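Local coordinates for geobacter metallireducens SMUG1 (Geobacter metallireducens, PDB 5H9I), which belongs to the uracil-DNA glycosylase superfamily, an alpha/beta fold built round a four-stranded parallel sheet, and binds xanthine in a pocket, at residues A[5-10]-A[175-180]; A[53-58]-A[133-138]; A[181-186]-A[204-209]; A[208-213]-A[230-235]. All coordinates share one frame; numbering follows the deposited sequence.

Interaction 1: A[5-10]-A[175-180]; sequences TGLAAI and RRTVVL
L180 lays its CD2 methyl over the start of helix 7-19, with L180 CD2 3.4 Å from the backbone N of L7. The same L180 CD2 lies 3.6 Å from G6 C. Chi1 of 177° sets L180 CG anti to the backbone N, on the side of helix 7-19; CD2 also meets L7 CD2 at 3.7 Å. L7 turns that same CD2 branch to the CG2 methyl of T177, the two side chains crossing at about a right angle. Here two helices meet, the first turn of the N-terminal helix, with G6 as N-cap, resting against the last turns of helix 160-181. One turn on, I10 reaches toward R176: its CD1 comes to 3.6 Å from R176 O and 3.8 Å from R176 CB, while its CG2 lies beside T177 OG1. That hydroxyl is hydrogen-bonded to A173 O within its own helix, and it makes only a van der Waals contact with I10 CG2. The polar link is a water, which donates to I10 O at 3.2 Å and accepts from R176 NH1 at 2.9 Å, in the plane of the guanidinium. R176 NH1 also bonds a glycerol molecule.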
# COMPACT_ATOMS: atom_id res chain seq x y z
N THR A 5 7.75 -18.16 0.14
CA THR A 5 7.63 -18.68 -1.19
C THR A 5 7.12 -17.61 -2.15
O THR A 5 7.33 -17.71 -3.41
CB THR A 5 6.59 -19.85 -1.26
OG1 THR A 5 5.32 -19.44 -0.73
CG2 THR A 5 7.13 -21.06 -0.47
N GLY A 6 6.43 -16.58 -1.59
CA GLY A 6 5.88 -15.63 -2.51
C GLY A 6 5.25 -14.55 -1.69
O GLY A 6 5.24 -14.58 -0.43
N LEU A 7 4.75 -13.54 -2.37
CA LEU A 7 4.05 -12.49 -1.68
C LEU A 7 2.91 -12.87 -0.84
O LEU A 7 2.59 -12.25 0.16
CB LEU A 7 3.71 -11.37 -2.66
CG LEU A 7 4.84 -10.60 -3.37
CD1 LEU A 7 4.24 -9.60 -4.38
CD2 LEU A 7 5.63 -9.87 -2.42
N ALA A 8 2.13 -13.89 -1.33
CA ALA A 8 0.95 -14.23 -0.53
C ALA A 8 1.34 -14.79 0.83
O ALA A 8 0.66 -14.43 1.82
CB ALA A 8 0.15 -15.31 -1.27
N ALA A 9 2.39 -15.57 0.85
CA ALA A 9 2.93 -16.08 2.16
C ALA A 9 3.31 -14.92 3.09
O ALA A 9 3.08 -14.91 4.32
CB ALA A 9 4.12 -16.93 1.94
N ILE A 10 3.96 -13.93 2.50
CA ILE A 10 4.37 -12.76 3.25
C ILE A 10 3.15 -12.02 3.80
O ILE A 10 3.16 -11.63 4.92
CB ILE A 10 5.22 -11.83 2.36
CG1 ILE A 10 6.55 -12.52 2.03
CG2 ILE A 10 5.51 -10.50 3.07
CD1 ILE A 10 7.40 -11.86 0.96
N ARG A 175 11.08 -6.21 4.69
CA ARG A 175 12.28 -6.90 4.41
C ARG A 175 12.06 -8.22 3.62
O ARG A 175 12.79 -8.45 2.68
CB ARG A 175 13.06 -7.21 5.71
CG ARG A 175 13.74 -6.00 6.29
CD ARG A 175 14.57 -6.35 7.47
NE ARG A 175 13.84 -6.69 8.66
CZ ARG A 175 13.46 -5.79 9.58
NH1 ARG A 175 13.73 -4.52 9.45
NH2 ARG A 175 12.78 -6.23 10.63
N ARG A 176 11.05 -9.01 4.01
CA ARG A 176 10.75 -10.20 3.28
C ARG A 176 10.37 -9.89 1.81
O ARG A 176 10.81 -10.61 0.90
CB ARG A 176 9.60 -10.93 3.94
CG ARG A 176 10.00 -11.64 5.24
CD ARG A 176 8.85 -12.12 5.96
NE ARG A 176 9.25 -13.09 7.01
CZ ARG A 176 8.46 -13.48 7.99
NH1 ARG A 176 7.24 -13.01 8.21
NH2 ARG A 176 9.01 -14.40 8.83
N THR A 177 9.61 -8.83 1.62
CA THR A 177 9.21 -8.43 0.26
C THR A 177 10.41 -8.11 -0.59
O THR A 177 10.53 -8.46 -1.79
CB THR A 177 8.20 -7.27 0.35
OG1 THR A 177 7.07 -7.67 1.10
CG2 THR A 177 7.85 -6.81 -1.04
N VAL A 178 11.35 -7.38 0.02
CA VAL A 178 12.55 -6.98 -0.71
C VAL A 178 13.47 -8.20 -0.98
O VAL A 178 14.06 -8.31 -2.07
CB VAL A 178 13.30 -5.84 0.07
CG1 VAL A 178 14.72 -5.63 -0.44
CG2 VAL A 178 12.46 -4.59 -0.06
N VAL A 179 13.59 -9.10 -0.03
CA VAL A 179 14.40 -10.30 -0.30
C VAL A 179 13.75 -11.13 -1.42
O VAL A 179 14.47 -11.66 -2.26
CB VAL A 179 14.55 -11.15 0.97
CG1 VAL A 179 15.12 -12.58 0.65
CG2 VAL A 179 15.43 -10.36 1.96
N LEU A 180 12.38 -11.18 -1.46
CA LEU A 180 11.77 -11.96 -2.58
C LEU A 180 11.88 -11.28 -3.94
O LEU A 180 12.20 -11.91 -4.97
CB LEU A 180 10.36 -12.14 -2.22
CG LEU A 180 9.46 -12.90 -3.30
CD1 LEU A 180 9.86 -14.35 -3.31
CD2 LEU A 180 8.01 -12.70 -3.04
O HOH W 1 5.66 -10.98 6.79

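Interaction 2: A[53-58]-A[133-138]; sequences KEVLFV and ARFFVA. With LEA (pentanoic acid), chain H.
V55 flanks the F135 ring, its CB 3.5 Å from F135 CD2. The same ring atom, F135 CD2, meets F57 CE2 at 3.6 Å; the two rings touch rim to rim, their planes 17° apart, and neither lies over the other. On the opposite side of the sheet L56 CD1 approaches the edge of the F136 ring near its plane, and also touches A138 CB. Beneath these side chains a parallel ladder pairs V55 to V58 with F135 to A138, joining edge strand 135-139 to its inner neighbour 55-59 in the four-stranded sheet of this superfamily. F57 is gripped through both backbone groups, its N bonded to F136 O at 2.9 Å and its O taking the N-H of A138. At the ladder's start R134 O accepts two N-H groups, from E54 at 2.8 Å and from V55 at 3.1 Å. K53, its chain bent at chi2, runs past the buried F135 carbonyl, with CE 3.4 Å from F135 O, while NZ bonds carbonyls of F48, S50 and F132. Farther out, E54 OE2 packs on R134 CD, and R134 presents its guanidinium edge to pentanoic acid, with NH2 3.2 Å from C3. F131 and F240 pack against the F135 ring.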
# COMPACT_ATOMS: atom_id res chain seq x y z
N LYS A 53 11.56 -7.82 -9.39
CA LYS A 53 11.24 -6.44 -9.83
C LYS A 53 12.48 -5.60 -9.71
O LYS A 53 13.36 -5.89 -8.94
CB LYS A 53 10.16 -5.82 -8.89
CG LYS A 53 8.91 -6.66 -8.76
CD LYS A 53 8.20 -6.95 -10.03
CE LYS A 53 6.81 -7.45 -9.78
NZ LYS A 53 6.17 -8.18 -10.91
N GLU A 54 12.56 -4.55 -10.52
CA GLU A 54 13.64 -3.59 -10.36
C GLU A 54 13.36 -2.53 -9.31
O GLU A 54 14.28 -2.01 -8.60
CB GLU A 54 13.93 -2.92 -11.70
CG GLU A 54 14.46 -3.87 -12.74
CD GLU A 54 14.80 -3.12 -14.05
OE1 GLU A 54 15.07 -3.91 -15.01
OE2 GLU A 54 14.75 -1.82 -14.12
N VAL A 55 12.09 -2.15 -9.13
CA VAL A 55 11.69 -1.04 -8.30
C VAL A 55 10.45 -1.39 -7.55
O VAL A 55 9.48 -1.86 -8.17
CB VAL A 55 11.44 0.23 -9.10
CG1 VAL A 55 10.95 1.40 -8.30
CG2 VAL A 55 12.68 0.60 -9.97
N LEU A 56 10.42 -1.11 -6.26
CA LEU A 56 9.25 -1.27 -5.37
C LEU A 56 8.75 0.04 -4.85
O LEU A 56 9.56 0.72 -4.19
CB LEU A 56 9.60 -2.17 -4.21
CG LEU A 56 8.52 -2.39 -3.19
CD1 LEU A 56 7.33 -3.09 -3.77
CD2 LEU A 56 9.04 -3.20 -2.01
N PHE A 57 7.54 0.45 -5.12
CA PHE A 57 6.92 1.58 -4.51
C PHE A 57 6.26 1.12 -3.24
O PHE A 57 5.61 0.06 -3.23
CB PHE A 57 5.86 2.18 -5.46
CG PHE A 57 6.39 2.92 -6.61
CD1 PHE A 57 6.94 4.20 -6.53
CD2 PHE A 57 6.40 2.32 -7.88
CE1 PHE A 57 7.42 4.85 -7.64
CE2 PHE A 57 6.84 2.98 -8.99
CZ PHE A 57 7.38 4.25 -8.85
N VAL A 58 6.36 1.89 -2.16
CA VAL A 58 5.81 1.58 -0.88
C VAL A 58 4.99 2.75 -0.36
O VAL A 58 5.47 3.87 -0.22
CB VAL A 58 6.89 1.26 0.17
CG1 VAL A 58 6.35 0.93 1.51
CG2 VAL A 58 7.76 0.19 -0.41
N ALA A 133 6.38 -5.72 -15.27
CA ALA A 133 7.64 -6.35 -15.66
C ALA A 133 8.76 -5.87 -14.78
O ALA A 133 9.70 -6.66 -14.50
CB ALA A 133 7.95 -6.00 -17.08
N ARG A 134 8.75 -4.62 -14.35
CA ARG A 134 9.86 -4.05 -13.59
C ARG A 134 9.48 -3.45 -12.25
O ARG A 134 10.33 -3.21 -11.46
CB ARG A 134 10.58 -2.96 -14.39
CG ARG A 134 11.33 -3.37 -15.64
CD ARG A 134 11.97 -2.09 -16.24
NE ARG A 134 11.12 -1.44 -17.20
CZ ARG A 134 10.98 -0.14 -17.39
NH1 ARG A 134 11.60 0.72 -16.64
NH2 ARG A 134 10.18 0.27 -18.36
N PHE A 135 8.19 -3.19 -12.03
CA PHE A 135 7.75 -2.44 -10.88
C PHE A 135 6.75 -3.26 -10.03
O PHE A 135 6.08 -4.18 -10.51
CB PHE A 135 7.07 -1.15 -11.33
CG PHE A 135 8.00 -0.15 -11.97
CD1 PHE A 135 8.24 -0.23 -13.27
CD2 PHE A 135 8.68 0.78 -11.17
CE1 PHE A 135 9.07 0.67 -13.88
CE2 PHE A 135 9.54 1.65 -11.73
CZ PHE A 135 9.75 1.59 -13.05
N PHE A 136 6.58 -2.83 -8.78
CA PHE A 136 5.49 -3.29 -7.96
C PHE A 136 5.07 -2.18 -7.02
O PHE A 136 5.88 -1.28 -6.73
CB PHE A 136 5.82 -4.58 -7.23
CG PHE A 136 4.62 -5.27 -6.60
CD1 PHE A 136 3.62 -5.77 -7.43
CD2 PHE A 136 4.55 -5.48 -5.25
CE1 PHE A 136 2.50 -6.43 -6.86
CE2 PHE A 136 3.47 -6.14 -4.70
CZ PHE A 136 2.41 -6.57 -5.50
N VAL A 137 3.87 -2.26 -6.46
CA VAL A 137 3.37 -1.31 -5.46
C VAL A 137 2.82 -2.04 -4.26
O VAL A 137 1.99 -2.93 -4.41
CB VAL A 137 2.24 -0.35 -6.07
CG1 VAL A 137 1.78 0.66 -5.08
CG2 VAL A 137 2.76 0.32 -7.34
N ALA A 138 3.26 -1.69 -3.09
CA ALA A 138 2.82 -2.28 -1.84
C ALA A 138 2.62 -1.25 -0.78
O ALA A 138 3.11 -0.15 -0.92
CB ALA A 138 3.86 -3.28 -1.37
C2 LEA H . 7.28 3.31 -19.88
O2 LEA H . 6.88 4.13 -19.09
C3 LEA H . 8.60 2.72 -19.63
C4 LEA H . 9.41 3.11 -20.80
C5 LEA H . 9.61 2.01 -21.79
C6 LEA H . 10.69 2.32 -22.87
O1 LEA H . 6.65 3.01 -20.86

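Interaction 3: A[181-186]-A[204-209]; sequences LRPRVV and FDVEVG
V206 meets residues 183-186 with its CB and CG1. Its CB stands 3.9 Å from R184 O, and from there CG1, anti to the carbonyl carbon (chi1 -73°), comes close to a peptide oxygen, lying 3.2 Å from P183 O. The same methyl loosely meets two apolar neighbours, CG of P183 and CG2 of V186. V206 follows D205, the centre of an inverse gamma turn, and leads directly into the strand. There a parallel ladder sets V185 beside E207 and V186 beside V208. Three backbone bonds carry it: E207 N to R184 O, V186 N to E207 O at 2.8 Å, and G209 N to V186 O at 3.0 Å, all with N-H...O angles above 160°. Each of the three acceptor oxygens also faces a CA-H group of the partner strand, as when V208 CA approaches V186 O at 3.2 Å. These strands belong to a beta-alpha-beta unit whose crossover is helix 191-201; V186 and V208 send their side chains to that helix, where both touch C197. On the other side lie V185 and E207. E207 bends at chi2 (-57°) and its exposed carboxylate turns out from the strands. R184 NH2 bonds G237 O, and V185 CG2 lies over a face of its guanidinium. The contact therefore owes its cohesion chiefly to backbone hydrogen bonding, with valine methyls adding an apolar layer.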
# COMPACT_ATOMS: atom_id res chain seq x y z
N LEU A 181 11.53 -9.97 -4.01
CA LEU A 181 11.42 -9.28 -5.28
C LEU A 181 12.73 -8.81 -5.80
O LEU A 181 12.89 -8.55 -6.97
CB LEU A 181 10.41 -8.11 -5.17
CG LEU A 181 9.01 -8.53 -4.77
CD1 LEU A 181 8.21 -7.24 -4.77
CD2 LEU A 181 8.31 -9.51 -5.69
N ARG A 182 13.68 -8.61 -4.90
CA ARG A 182 15.01 -8.18 -5.27
C ARG A 182 15.13 -6.85 -6.02
O ARG A 182 15.87 -6.75 -6.94
CB ARG A 182 15.74 -9.30 -6.04
CG ARG A 182 15.75 -10.63 -5.28
CD ARG A 182 16.63 -11.69 -5.95
NE ARG A 182 16.07 -12.21 -7.19
CZ ARG A 182 15.12 -13.15 -7.28
NH1 ARG A 182 14.58 -13.68 -6.19
NH2 ARG A 182 14.68 -13.54 -8.45
N PRO A 183 14.44 -5.81 -5.57
CA PRO A 183 14.56 -4.59 -6.30
C PRO A 183 15.92 -3.90 -6.09
O PRO A 183 16.53 -4.14 -5.04
CB PRO A 183 13.47 -3.69 -5.64
CG PRO A 183 13.38 -4.27 -4.24
CD PRO A 183 13.58 -5.75 -4.36
N ARG A 184 16.31 -3.07 -7.03
CA ARG A 184 17.44 -2.18 -6.92
C ARG A 184 17.08 -0.92 -6.11
O ARG A 184 17.91 -0.42 -5.47
CB ARG A 184 17.90 -1.86 -8.35
CG ARG A 184 19.02 -0.87 -8.57
CD ARG A 184 19.27 -0.58 -10.06
NE ARG A 184 18.20 0.13 -10.78
CZ ARG A 184 18.01 1.45 -10.80
NH1 ARG A 184 18.79 2.28 -10.12
NH2 ARG A 184 17.01 1.93 -11.49
N VAL A 185 15.83 -0.44 -6.20
CA VAL A 185 15.42 0.79 -5.60
C VAL A 185 14.04 0.60 -4.94
O VAL A 185 13.20 -0.07 -5.57
CB VAL A 185 15.32 1.92 -6.64
CG1 VAL A 185 15.07 3.24 -6.01
CG2 VAL A 185 16.54 1.98 -7.50
N VAL A 186 13.90 1.13 -3.75
CA VAL A 186 12.63 1.14 -3.03
C VAL A 186 12.24 2.56 -2.88
O VAL A 186 13.04 3.39 -2.36
CB VAL A 186 12.73 0.42 -1.72
CG1 VAL A 186 11.51 0.50 -0.89
CG2 VAL A 186 13.15 -1.07 -1.96
N PHE A 204 20.58 -3.49 3.58
CA PHE A 204 20.31 -4.17 2.36
C PHE A 204 20.99 -3.45 1.17
O PHE A 204 21.19 -2.25 1.11
CB PHE A 204 18.76 -4.24 2.13
CG PHE A 204 18.08 -5.22 3.03
CD1 PHE A 204 17.95 -5.01 4.40
CD2 PHE A 204 17.55 -6.37 2.55
CE1 PHE A 204 17.34 -5.90 5.24
CE2 PHE A 204 16.86 -7.25 3.37
CZ PHE A 204 16.82 -7.08 4.74
N ASP A 205 21.21 -4.24 0.15
CA ASP A 205 21.80 -3.70 -1.05
C ASP A 205 20.73 -3.07 -1.97
O ASP A 205 20.45 -3.56 -3.07
CB ASP A 205 22.55 -4.80 -1.74
CG ASP A 205 23.47 -4.24 -2.82
OD1 ASP A 205 23.74 -3.03 -2.92
OD2 ASP A 205 23.96 -5.10 -3.58
N VAL A 206 20.07 -2.01 -1.49
CA VAL A 206 19.00 -1.31 -2.20
C VAL A 206 19.16 0.16 -1.95
O VAL A 206 19.64 0.51 -0.90
CB VAL A 206 17.55 -1.60 -1.75
CG1 VAL A 206 17.09 -2.92 -2.14
CG2 VAL A 206 17.35 -1.39 -0.27
N GLU A 207 18.78 1.02 -2.88
CA GLU A 207 18.71 2.39 -2.64
C GLU A 207 17.29 2.69 -2.19
O GLU A 207 16.35 2.04 -2.69
CB GLU A 207 19.02 3.18 -3.94
CG GLU A 207 20.43 3.01 -4.45
CD GLU A 207 21.55 3.38 -3.44
OE1 GLU A 207 21.44 4.37 -2.61
OE2 GLU A 207 22.53 2.60 -3.46
N VAL A 208 17.10 3.69 -1.39
CA VAL A 208 15.81 4.15 -0.97
C VAL A 208 15.65 5.62 -1.32
O VAL A 208 16.55 6.45 -1.05
CB VAL A 208 15.56 3.95 0.51
CG1 VAL A 208 14.27 4.63 0.98
CG2 VAL A 208 15.64 2.49 0.88
N GLY A 209 14.51 5.97 -1.91
CA GLY A 209 14.15 7.31 -2.28
C GLY A 209 12.66 7.55 -2.04
O GLY A 209 11.96 6.79 -1.33

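Interaction 4: A[208-213]-A[230-235]; sequences VGRIIH and LRQLAE. With XAN (xanthine), chain B.
Q232 makes the one hydrogen bond between residues 208-213 and 230-235: its OE1 takes the N-H of I212 at 2.8 Å, with a fairly straight N-H...O angle of 162°. The donor sits slightly tilted from the plane of the amide. Q232 CG is anti to its carbonyl carbon and the chain runs extended beyond it, bringing the amide to the backbone just where the strand ends. The same oxygen is flanked by carbon, with I211 CA at 3.3 Å and I212 CG2 at 3.4 Å.

The other half of the amide, NE2, lies over a face of the R210 guanidinium, 3.3 Å from R210 NH2, with the two planes 73° apart. Both atoms are donors, so this is a contact without a bond.

Apolar contact comes from I211, whose CG2 packs on L233 CD2 at 3.8 Å, the two side chains crossing obliquely. Within the helix R231 NH1 forms a salt bridge with E235 OE2 at 2.9 Å.

Beyond the strand H213 turns away from the helix and belongs to the xanthine pocket, where its NE2 donates to N7 of xanthine at 3.0 Å, with N7 in the plane of the H213 ring. H213 ND1 accepts from S215 N, which fixes the ring's rotation.

Residues 230-235 run nearly antiparallel (164°) to residues 208-211 of the edge strand. I211 and L233 both pack on I187 of strand 185-189, W225 of the same helix bonds I212 O, and R210 touches E194 of helix 191-201.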
# COMPACT_ATOMS: atom_id res chain seq x y z
N VAL A 208 17.10 3.69 -1.39
CA VAL A 208 15.81 4.15 -0.97
C VAL A 208 15.65 5.62 -1.32
O VAL A 208 16.55 6.45 -1.05
CB VAL A 208 15.56 3.95 0.51
CG1 VAL A 208 14.27 4.63 0.98
CG2 VAL A 208 15.64 2.49 0.88
N GLY A 209 14.51 5.97 -1.91
CA GLY A 209 14.15 7.31 -2.28
C GLY A 209 12.66 7.55 -2.04
O GLY A 209 11.96 6.79 -1.33
N ARG A 210 12.21 8.70 -2.50
CA ARG A 210 10.89 9.22 -2.21
C ARG A 210 10.32 9.84 -3.47
O ARG A 210 11.03 10.44 -4.18
CB ARG A 210 10.97 10.33 -1.11
CG ARG A 210 9.63 11.02 -0.83
CD ARG A 210 9.59 12.25 0.12
NE ARG A 210 10.27 13.49 -0.34
CZ ARG A 210 9.80 14.52 -1.09
NH1 ARG A 210 10.63 15.52 -1.32
NH2 ARG A 210 8.55 14.64 -1.61
N ILE A 211 9.03 9.67 -3.69
CA ILE A 211 8.31 10.57 -4.53
C ILE A 211 7.21 11.30 -3.73
O ILE A 211 6.72 10.82 -2.69
CB ILE A 211 7.67 9.88 -5.75
CG1 ILE A 211 6.64 8.86 -5.36
CG2 ILE A 211 8.78 9.43 -6.74
CD1 ILE A 211 5.80 8.36 -6.55
N ILE A 212 6.81 12.45 -4.27
CA ILE A 212 5.70 13.20 -3.68
C ILE A 212 4.47 12.25 -3.59
O ILE A 212 4.16 11.53 -4.54
CB ILE A 212 5.44 14.45 -4.54
CG1 ILE A 212 4.34 15.26 -3.99
CG2 ILE A 212 5.31 14.10 -5.98
CD1 ILE A 212 4.33 16.66 -4.71
N HIS A 213 3.71 12.41 -2.52
CA HIS A 213 2.46 11.69 -2.40
C HIS A 213 1.39 12.37 -3.24
O HIS A 213 1.34 13.60 -3.34
CB HIS A 213 2.06 11.68 -0.95
CG HIS A 213 0.95 10.75 -0.65
ND1 HIS A 213 -0.35 11.02 -1.02
CD2 HIS A 213 0.95 9.54 -0.05
CE1 HIS A 213 -1.11 10.00 -0.64
NE2 HIS A 213 -0.35 9.13 -0.02
N LEU A 230 7.76 12.46 -11.83
CA LEU A 230 8.60 12.04 -12.96
C LEU A 230 9.98 12.64 -12.84
O LEU A 230 11.03 11.92 -12.99
CB LEU A 230 7.82 12.22 -14.29
CG LEU A 230 8.41 11.84 -15.55
CD1 LEU A 230 8.46 10.30 -15.46
CD2 LEU A 230 7.60 12.37 -16.74
N ARG A 231 10.10 13.90 -12.42
CA ARG A 231 11.35 14.50 -12.06
C ARG A 231 12.13 13.85 -10.92
O ARG A 231 13.31 13.57 -11.00
CB ARG A 231 11.19 16.04 -11.74
CG ARG A 231 12.42 16.66 -11.06
CD ARG A 231 12.36 18.21 -10.95
NE ARG A 231 11.29 18.64 -10.05
CZ ARG A 231 11.29 18.45 -8.74
NH1 ARG A 231 12.32 17.85 -8.14
NH2 ARG A 231 10.26 18.89 -8.01
N GLN A 232 11.43 13.49 -9.81
CA GLN A 232 12.01 12.85 -8.74
C GLN A 232 12.57 11.51 -9.10
O GLN A 232 13.62 11.07 -8.68
CB GLN A 232 11.04 12.70 -7.56
CG GLN A 232 10.69 14.08 -6.97
CD GLN A 232 9.60 13.97 -5.93
OE1 GLN A 232 8.58 13.40 -6.21
NE2 GLN A 232 9.83 14.40 -4.69
N LEU A 233 11.78 10.74 -9.87
CA LEU A 233 12.32 9.48 -10.36
C LEU A 233 13.57 9.57 -11.19
O LEU A 233 14.43 8.75 -11.06
CB LEU A 233 11.21 8.73 -11.11
CG LEU A 233 9.99 8.23 -10.24
CD1 LEU A 233 8.78 7.95 -11.11
CD2 LEU A 233 10.37 7.10 -9.31
N ALA A 234 13.60 10.53 -12.07
CA ALA A 234 14.77 10.74 -12.89
C ALA A 234 15.97 11.08 -12.04
O ALA A 234 17.06 10.55 -12.27
CB ALA A 234 14.44 11.83 -13.89
N GLU A 235 15.77 11.89 -11.01
CA GLU A 235 16.86 12.23 -10.08
C GLU A 235 17.34 11.05 -9.30
O GLU A 235 18.51 10.97 -9.02
CB GLU A 235 16.46 13.27 -9.04
CG GLU A 235 16.05 14.57 -9.55
CD GLU A 235 15.41 15.40 -8.43
OE1 GLU A 235 15.43 14.98 -7.23
OE2 GLU A 235 14.83 16.44 -8.78
N9 XAN B . -4.21 6.29 -0.71
C4 XAN B . -3.45 5.27 -0.42
N3 XAN B . -3.51 3.97 -0.66
C2 XAN B . -2.59 3.21 -0.23
O2 XAN B . -2.69 2.03 -0.42
N1 XAN B . -1.50 3.67 0.40
C6 XAN B . -1.31 4.92 0.67
O6 XAN B . -0.34 5.35 1.31
C5 XAN B . -2.33 5.81 0.30
N7 XAN B . -2.49 7.12 0.41
C8 XAN B . -3.62 7.41 -0.20

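Overall arrangement
Interactions 2, 3 and 4 all reach one parallel sheet, ordered 135-139, 55-59, 185-189, 207-211, while interaction 1 brings the N-terminal helix against helix 160-181. Interaction 2 is the buried one, rich in aromatic rings; the others are partly buried. Interactions 2 and 3 are backbone ladders, joined where E54 O meets R184 N and K53 N meets L181 O. Interaction 4 shares V208 and G209 with interaction 3, but there the bond to the helix is made by a glutamine side chain. Interaction 1 depends on methyl packing and a water, and touches interaction 2 through L7 CD1 and F136 CE2. Interactions 2 and 4 meet where F57 packs on I211 and L233.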